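Local structure of periplasmic binding protein (Sulfurospirillum deleyianum, 4PAG) at residues K59-S62 with K63-E67; N149-Q152 with T153-E157; I14-P17 with E18-R22. The protein probably captures a small solute in the periplasm and hands it to an ABC transporter for uptake, with a histidine bound in this crystal. All coordinates share one frame; numbering follows the deposited sequence. Where two conformers were deposited one is given.

Contact 1. Residues K59-S62 with K63-E67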
loop_
_atom_site.group_PDB
_atom_site.type_symbol
_atom_site.label_atom_id
_atom_site.label_comp_id
_atom_site.label_asym_id
_atom_site.label_seq_id
_atom_site.Cartn_x
_atom_site.Cartn_y
_atom_site.Cartn_z
ATOM N N LYS A 59 0.690 -10.786 15.404
ATOM C CA LYS A 59 -0.402 -10.289 16.233
ATOM C C LYS A 59 -1.689 -10.042 15.424
ATOM O O LYS A 59 -2.772 -9.976 16.003
ATOM C CB LYS A 59 0.025 -8.993 16.938
ATOM C CG LYS A 59 1.348 -9.081 17.705
ATOM C CD LYS A 59 1.251 -9.930 18.965
ATOM C CE LYS A 59 0.369 -9.265 20.018
ATOM N NZ LYS A 59 0.466 -9.899 21.364
ATOM N N PHE A 60 -1.574 -9.915 14.098
ATOM C CA PHE A 60 -2.696 -9.506 13.245
ATOM C C PHE A 60 -3.088 -10.501 12.148
ATOM O O PHE A 60 -4.211 -10.450 11.655
ATOM C CB PHE A 60 -2.359 -8.176 12.569
ATOM C CG PHE A 60 -2.248 -7.017 13.517
ATOM C CD1 PHE A 60 -3.368 -6.280 13.855
ATOM C CD2 PHE A 60 -1.026 -6.641 14.041
ATOM C CE1 PHE A 60 -3.270 -5.205 14.712
ATOM C CE2 PHE A 60 -0.919 -5.558 14.905
ATOM C CZ PHE A 60 -2.042 -4.845 15.242
ATOM N N LEU A 61 -2.172 -11.390 11.765
ATOM C CA LEU A 61 -2.353 -12.256 10.597
ATOM C C LEU A 61 -2.423 -13.721 11.004
ATOM O O LEU A 61 -1.900 -14.121 12.047
ATOM C CB LEU A 61 -1.183 -12.062 9.624
ATOM C CG LEU A 61 -0.899 -10.627 9.178
ATOM C CD1 LEU A 61 0.398 -10.569 8.386
ATOM C CD2 LEU A 61 -2.058 -10.063 8.375
ATOM N N SER A 62 -3.057 -14.527 10.162
ATOM C CA SER A 62 -3.224 -15.945 10.450
ATOM C C SER A 62 -1.871 -16.647 10.528
ATOM O O SER A 62 -0.911 -16.251 9.872
ATOM C CB SER A 62 -4.088 -16.612 9.380
ATOM O OG SER A 62 -3.381 -16.700 8.156
ATOM N N LYS A 63 -1.806 -17.693 11.340
ATOM C CA LYS A 63 -0.611 -18.518 11.414
ATOM C C LYS A 63 -0.283 -19.123 10.044
ATOM O O LYS A 63 0.887 -19.185 9.664
ATOM C CB LYS A 63 -0.780 -19.613 12.465
ATOM C CG LYS A 63 0.533 -20.241 12.906
ATOM C CD LYS A 63 0.524 -20.543 14.398
ATOM C CE LYS A 63 1.715 -21.392 14.810
ATOM N NZ LYS A 63 1.641 -22.769 14.243
ATOM N N HIS A 64 -1.310 -19.550 9.305
ATOM C CA HIS A 64 -1.109 -20.096 7.951
ATOM C C HIS A 64 -0.312 -19.129 7.085
ATOM O O HIS A 64 0.682 -19.520 6.479
ATOM C CB HIS A 64 -2.436 -20.422 7.261
ATOM C CG HIS A 64 -2.292 -20.802 5.813
ATOM N ND1 HIS A 64 -1.769 -22.013 5.407
ATOM C CD2 HIS A 64 -2.601 -20.129 4.677
ATOM C CE1 HIS A 64 -1.760 -22.067 4.085
ATOM N NE2 HIS A 64 -2.263 -20.938 3.617
ATOM N N PHE A 65 -0.752 -17.869 7.034
ATOM C CA PHE A 65 -0.088 -16.864 6.223
ATOM C C PHE A 65 1.351 -16.643 6.682
ATOM O O PHE A 65 2.242 -16.540 5.849
ATOM C CB PHE A 65 -0.858 -15.538 6.230
ATOM C CG PHE A 65 -0.218 -14.451 5.404
ATOM C CD1 PHE A 65 -0.412 -14.392 4.027
ATOM C CD2 PHE A 65 0.568 -13.480 5.998
ATOM C CE1 PHE A 65 0.159 -13.388 3.267
ATOM C CE2 PHE A 65 1.146 -12.472 5.241
ATOM C CZ PHE A 65 0.939 -12.425 3.875
HETATM N N MSE A 66 1.571 -16.588 7.999
HETATM C CA MSE A 66 2.904 -16.318 8.555
HETATM C C MSE A 66 3.876 -17.434 8.287
HETATM O O MSE A 66 5.080 -17.209 8.326
HETATM C CB MSE A 66 2.880 -16.113 10.070
HETATM C CG MSE A 66 2.088 -14.887 10.498
HETATM SE SE MSE A 66 2.863 -13.211 9.816
HETATM C CE MSE A 66 4.526 -13.271 10.872
ATOM N N GLU A 67 3.375 -18.636 8.010
ATOM C CA GLU A 67 4.240 -19.799 7.756
ATOM C C GLU A 67 4.446 -20.120 6.270
ATOM O O GLU A 67 5.151 -21.065 5.946
ATOM C CB GLU A 67 3.688 -21.028 8.496
ATOM C CG GLU A 67 3.752 -20.881 10.015
ATOM C CD GLU A 67 3.011 -21.967 10.768
ATOM O OE1 GLU A 67 2.126 -22.623 10.181
ATOM O OE2 GLU A 67 3.305 -22.151 11.966
#
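S62 is the N-cap of helix 63-66, and its hydroxyl receives the backbone N of F65 where a loop passes into the helix. K63, the first residue of the helix, takes part through a salt bridge to E67, one turn on. H64 packs its CB beside the serine hydroxyl, 3.9 Å from S62 OG. F65 supplies the capping bond. Its backbone N donates to S62 OG at 3.1 Å with an N-H...O angle of 162°, nearly straight. The serine can accept it because OG stands between its own backbone N and carbonyl carbon (chi1 71°), turned back over the first amides of the helix; the same oxygen also bonds to D39, so two partners fix its rotation. The F65 ring meets L61 obliquely, with L61 CD1 3.8 Å from F65 CE2, and Y35 packs against this ring edge-to-face. M66, a selenomethionine, sends its backbone N to S62 O at 3.1 Å, the i to i+4 bond that closes the turn begun by the cap. Its chain bends at chi2 and brings M66 SE to 3.9 Å from L61 CD1, so one leucine methyl touches both F65 and M66. E67 completes the bridge: K63 NZ approaches E67 OE2 on the syn side of the carboxylate at 2.9 Å, 28° out of its plane.

Contact 2. Residues N149-Q152 with T153-E157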
loop_
_atom_site.group_PDB
_atom_site.type_symbol
_atom_site.label_atom_id
_atom_site.label_comp_id
_atom_site.label_asym_id
_atom_site.label_seq_id
_atom_site.Cartn_x
_atom_site.Cartn_y
_atom_site.Cartn_z
ATOM N N ASN A 149 -17.136 -2.356 -0.439
ATOM C CA ASN A 149 -18.090 -1.350 0.015
ATOM C C ASN A 149 -17.486 -0.372 1.026
ATOM O O ASN A 149 -17.708 0.833 0.921
ATOM C CB ASN A 149 -19.352 -2.013 0.563
ATOM C CG ASN A 149 -20.285 -2.475 -0.541
ATOM O OD1 ASN A 149 -20.502 -1.771 -1.523
ATOM N ND2 ASN A 149 -20.825 -3.669 -0.394
HETATM N N MSE A 150 -16.709 -0.881 1.979
HETATM C CA MSE A 150 -16.001 -0.012 2.941
HETATM C C MSE A 150 -14.974 0.829 2.221
HETATM O O MSE A 150 -14.859 2.032 2.473
HETATM C CB MSE A 150 -15.344 -0.777 4.092
HETATM C CG MSE A 150 -14.707 0.213 5.077
HETATM SE SE MSE A 150 -14.008 -0.664 6.700
HETATM C CE MSE A 150 -15.731 -0.806 7.641
ATOM N N ALA A 151 -14.229 0.208 1.315
ATOM C CA ALA A 151 -13.288 0.925 0.473
ATOM C C ALA A 151 -13.982 2.087 -0.246
ATOM O O ALA A 151 -13.519 3.235 -0.179
ATOM C CB ALA A 151 -12.639 -0.027 -0.528
ATOM N N GLN A 152 -15.104 1.800 -0.904
ATOM C CA GLN A 152 -15.822 2.831 -1.657
ATOM C C GLN A 152 -16.244 3.999 -0.761
ATOM O O GLN A 152 -16.048 5.170 -1.113
ATOM C CB GLN A 152 -17.057 2.235 -2.358
ATOM C CG GLN A 152 -17.717 3.182 -3.347
ATOM C CD GLN A 152 -16.814 3.480 -4.525
ATOM O OE1 GLN A 152 -16.637 2.643 -5.406
ATOM N NE2 GLN A 152 -16.221 4.665 -4.535
ATOM N N THR A 153 -16.811 3.684 0.397
ATOM C CA THR A 153 -17.249 4.713 1.341
ATOM C C THR A 153 -16.092 5.585 1.811
ATOM O O THR A 153 -16.184 6.811 1.773
ATOM C CB THR A 153 -17.927 4.075 2.562
ATOM O OG1 THR A 153 -19.082 3.366 2.116
ATOM C CG2 THR A 153 -18.342 5.126 3.593
ATOM N N TYR A 154 -15.008 4.956 2.248
ATOM C CA TYR A 154 -13.850 5.705 2.751
ATOM C C TYR A 154 -13.249 6.583 1.659
ATOM O O TYR A 154 -12.918 7.751 1.897
ATOM C CB TYR A 154 -12.787 4.755 3.305
ATOM C CG TYR A 154 -13.027 4.272 4.710
ATOM C CD1 TYR A 154 -14.310 4.025 5.189
ATOM C CD2 TYR A 154 -11.958 4.034 5.559
ATOM C CE1 TYR A 154 -14.514 3.564 6.483
ATOM C CE2 TYR A 154 -12.150 3.575 6.846
ATOM C CZ TYR A 154 -13.424 3.341 7.306
ATOM O OH TYR A 154 -13.596 2.886 8.590
ATOM N N LEU A 155 -13.124 6.027 0.462
ATOM C CA LEU A 155 -12.567 6.765 -0.668
ATOM C C LEU A 155 -13.444 7.955 -1.089
ATOM O O LEU A 155 -12.927 9.039 -1.391
ATOM C CB LEU A 155 -12.331 5.819 -1.847
ATOM C CG LEU A 155 -11.191 4.821 -1.626
ATOM C CD1 LEU A 155 -11.321 3.638 -2.578
ATOM C CD2 LEU A 155 -9.823 5.484 -1.772
ATOM N N ASP A 156 -14.763 7.757 -1.095
ATOM C CA ASP A 156 -15.706 8.835 -1.431
ATOM C C ASP A 156 -15.680 9.951 -0.385
ATOM O O ASP A 156 -15.699 11.128 -0.730
ATOM C CB ASP A 156 -17.132 8.287 -1.569
ATOM C CG ASP A 156 -17.321 7.429 -2.816
ATOM O OD1 ASP A 156 -16.420 7.405 -3.686
ATOM O OD2 ASP A 156 -18.384 6.773 -2.929
ATOM N N GLU A 157 -15.642 9.578 0.890
ATOM C CA GLU A 157 -15.545 10.557 1.974
ATOM C C GLU A 157 -14.299 11.415 1.841
ATOM O O GLU A 157 -14.347 12.629 2.030
ATOM C CB GLU A 157 -15.500 9.867 3.335
ATOM C CG GLU A 157 -16.818 9.286 3.793
ATOM C CD GLU A 157 -16.660 8.411 5.018
ATOM O OE1 GLU A 157 -15.514 8.000 5.327
ATOM O OE2 GLU A 157 -17.683 8.137 5.678
#
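M150 and Y154 lie side by side one helical turn apart and point the same way, with the selenomethionine chain laid over one face of the tyrosine ring. The touching atom is M150 CG, 3.6 Å from Y154 CE1 and shifted from the ring centre toward the rim. Measured from the centroid of the Y154 ring, M150 CG is 4.0 Å away and 25° off the normal, a CH-pi contact. M150 SE follows more obliquely at 4.6 Å from the same Y154 centroid, a Met-aromatic contact. CG stands opposite the backbone N of M150 (chi1 -177°) and the chain stays extended at chi2, which lays CG and SE along the ring; the terminal methyl turns off at chi3. The ring also has H282 edge-to-face and K300 in a cation-pi contact.

Both segments belong to helix 141-163, consistent with the long helix that joins the two lobes in binding proteins of the iron and vitamin B12 family. On another side of it, A151 CB and L155 CD1 touch loosely at 4.4 Å, and both residues pack on P128 of helix 127-138.

Q152 and D156 use a different geometry. Bending at chi2 swings the amide along the helix until Q152 NE2 donates to D156 OD1 at 2.9 Å. The bond is bent, with an N-H...O angle of 134°, and the nitrogen meets the oxygen from above the carboxylate plane, the two flat groups being clearly twisted against each other. At T153 the hydroxyl folds back on the helix: T153 OG1 donates to N149 O at 3.1 Å, while T153 N reaches N149 O at 3.0 Å from the opposite face of the carbonyl plane.

Contact 3. Residues I14-P17 with E18-R22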
loop_
_atom_site.group_PDB
_atom_site.type_symbol
_atom_site.label_atom_id
_atom_site.label_comp_id
_atom_site.label_asym_id
_atom_site.label_seq_id
_atom_site.Cartn_x
_atom_site.Cartn_y
_atom_site.Cartn_z
ATOM N N ILE A 14 -9.445 -16.251 -21.243
ATOM C CA ILE A 14 -9.074 -17.578 -20.745
ATOM C C ILE A 14 -10.146 -18.075 -19.787
ATOM O O ILE A 14 -10.840 -17.276 -19.163
ATOM C CB ILE A 14 -7.699 -17.580 -20.038
ATOM C CG1 ILE A 14 -7.676 -16.608 -18.847
ATOM C CG2 ILE A 14 -6.600 -17.221 -21.029
ATOM C CD1 ILE A 14 -6.572 -16.892 -17.853
ATOM N N VAL A 15 -10.280 -19.393 -19.678
ATOM C CA VAL A 15 -11.268 -19.996 -18.793
ATOM C C VAL A 15 -10.570 -20.591 -17.580
ATOM O O VAL A 15 -9.748 -21.494 -17.719
ATOM C CB VAL A 15 -12.069 -21.100 -19.513
ATOM C CG1 VAL A 15 -13.052 -21.764 -18.556
ATOM C CG2 VAL A 15 -12.805 -20.516 -20.710
ATOM N N LEU A 16 -10.896 -20.080 -16.395
ATOM C CA LEU A 16 -10.357 -20.617 -15.156
ATOM C C LEU A 16 -11.207 -21.776 -14.646
ATOM O O LEU A 16 -12.379 -21.897 -15.011
ATOM C CB LEU A 16 -10.311 -19.533 -14.075
ATOM C CG LEU A 16 -9.459 -18.306 -14.375
ATOM C CD1 LEU A 16 -9.489 -17.356 -13.184
ATOM C CD2 LEU A 16 -8.032 -18.709 -14.702
ATOM N N PRO A 17 -10.622 -22.623 -13.782
ATOM C CA PRO A 17 -11.398 -23.625 -13.055
ATOM C C PRO A 17 -12.516 -23.009 -12.220
ATOM O O PRO A 17 -12.422 -21.842 -11.793
ATOM C CB PRO A 17 -10.364 -24.273 -12.131
ATOM C CG PRO A 17 -9.055 -24.032 -12.788
ATOM C CD PRO A 17 -9.180 -22.727 -13.502
ATOM N N GLU A 18 -13.558 -23.801 -11.986
ATOM C CA GLU A 18 -14.694 -23.382 -11.177
ATOM C C GLU A 18 -14.224 -22.931 -9.796
ATOM O O GLU A 18 -14.618 -21.862 -9.317
ATOM C CB GLU A 18 -15.701 -24.530 -11.049
ATOM C CG GLU A 18 -17.028 -24.160 -10.403
ATOM C CD GLU A 18 -17.794 -23.094 -11.172
ATOM O OE1 GLU A 18 -17.699 -23.048 -12.417
ATOM O OE2 GLU A 18 -18.502 -22.301 -10.524
ATOM N N HIS A 19 -13.365 -23.739 -9.173
ATOM C CA HIS A 19 -12.847 -23.431 -7.841
ATOM C C HIS A 19 -11.338 -23.232 -7.844
ATOM O O HIS A 19 -10.580 -24.130 -8.200
ATOM C CB HIS A 19 -13.232 -24.535 -6.863
ATOM C CG HIS A 19 -14.710 -24.668 -6.676
ATOM N ND1 HIS A 19 -15.432 -25.731 -7.173
ATOM C CD2 HIS A 19 -15.607 -23.853 -6.071
ATOM C CE1 HIS A 19 -16.708 -25.574 -6.867
ATOM N NE2 HIS A 19 -16.841 -24.442 -6.199
ATOM N N ILE A 20 -10.913 -22.041 -7.446
ATOM C CA ILE A 20 -9.501 -21.725 -7.294
ATOM C C ILE A 20 -9.095 -22.150 -5.887
ATOM O O ILE A 20 -9.546 -21.556 -4.908
ATOM C CB ILE A 20 -9.244 -20.210 -7.460
ATOM C CG1 ILE A 20 -9.808 -19.697 -8.793
ATOM C CG2 ILE A 20 -7.758 -19.894 -7.338
ATOM C CD1 ILE A 20 -9.186 -20.302 -10.029
ATOM N N THR A 21 -8.263 -23.181 -5.784
ATOM C CA THR A 21 -7.776 -23.652 -4.489
ATOM C C THR A 21 -6.302 -23.300 -4.259
ATOM O O THR A 21 -5.807 -23.435 -3.145
ATOM C CB THR A 21 -7.942 -25.172 -4.369
ATOM O OG1 THR A 21 -7.121 -25.806 -5.351
ATOM C CG2 THR A 21 -9.408 -25.581 -4.585
ATOM N N ARG A 22 -5.609 -22.861 -5.312
ATOM C CA ARG A 22 -4.201 -22.456 -5.230
ATOM C C ARG A 22 -4.018 -21.175 -6.036
ATOM O O ARG A 22 -4.358 -21.133 -7.213
ATOM C CB ARG A 22 -3.284 -23.558 -5.783
ATOM C CG ARG A 22 -3.471 -24.928 -5.139
ATOM C CD ARG A 22 -2.521 -25.972 -5.719
ATOM N NE ARG A 22 -1.119 -25.681 -5.402
ATOM C CZ ARG A 22 -0.521 -25.944 -4.233
ATOM N NH1 ARG A 22 -1.185 -26.521 -3.232
ATOM N NH2 ARG A 22 0.758 -25.626 -4.060
#
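I20 overlaps L16 and P17 with the tip of its longer branch: I20 CD1 lies 4.3 Å from L16 CB and 4.2 Å from P17 CD. The same methyl is 4.0 Å from P17 O, so a single atom makes the apolar contact between the segments. Two torsions place it there. CG1 stands opposite the carbonyl carbon (chi1 -55°), and a second turn (chi2 -62°) folds CD1 back toward the proline instead of letting the branch run straight out. None of these approaches is close, as expected of loose van der Waals packing, and the two segments share no hydrogen bond.

The chain leaves strand 13-15 at L16 and has no regular structure through R22. Within it, P17 CB comes to 3.9 Å from H19 O. E18 and H19 are exposed, and E18 CG sits 3.8 Å above the plane of the H19 ring, toward its rim. The carbonyls here find partners elsewhere: P17 O accepts from R4, and E18 O from Q139.

The loop connects strand 13-15, paired antiparallel with strand 5-7, to strand 23-25. L16 and I20 both touch V92 of strand 92-96, and D91, just before that strand, takes the backbone N of T21 and of R22, while the R22 guanidinium bonds to A88 O at the end of helix 82-88.

Overall arrangement
The three contacts are separate local arrangements, their centres 25 to 29 Å apart, and none touches another. Contact 2 lies nearest the centre of the chain, about 16 Å between centres, and stays within one long helix; contact 1 joins a loop to a helix start about 19 Å out, and contact 3 is a loop between two strands, about 27 Å out. All three are partly buried, each combining buried and exposed residues. Their chemistry follows the backbone: contact 1 rests on a capping hydroxyl, contact 2 on helix bonds with a selenomethionine laid over a tyrosine face and an amide-carboxylate pair, and contact 3 on apolar packing alone.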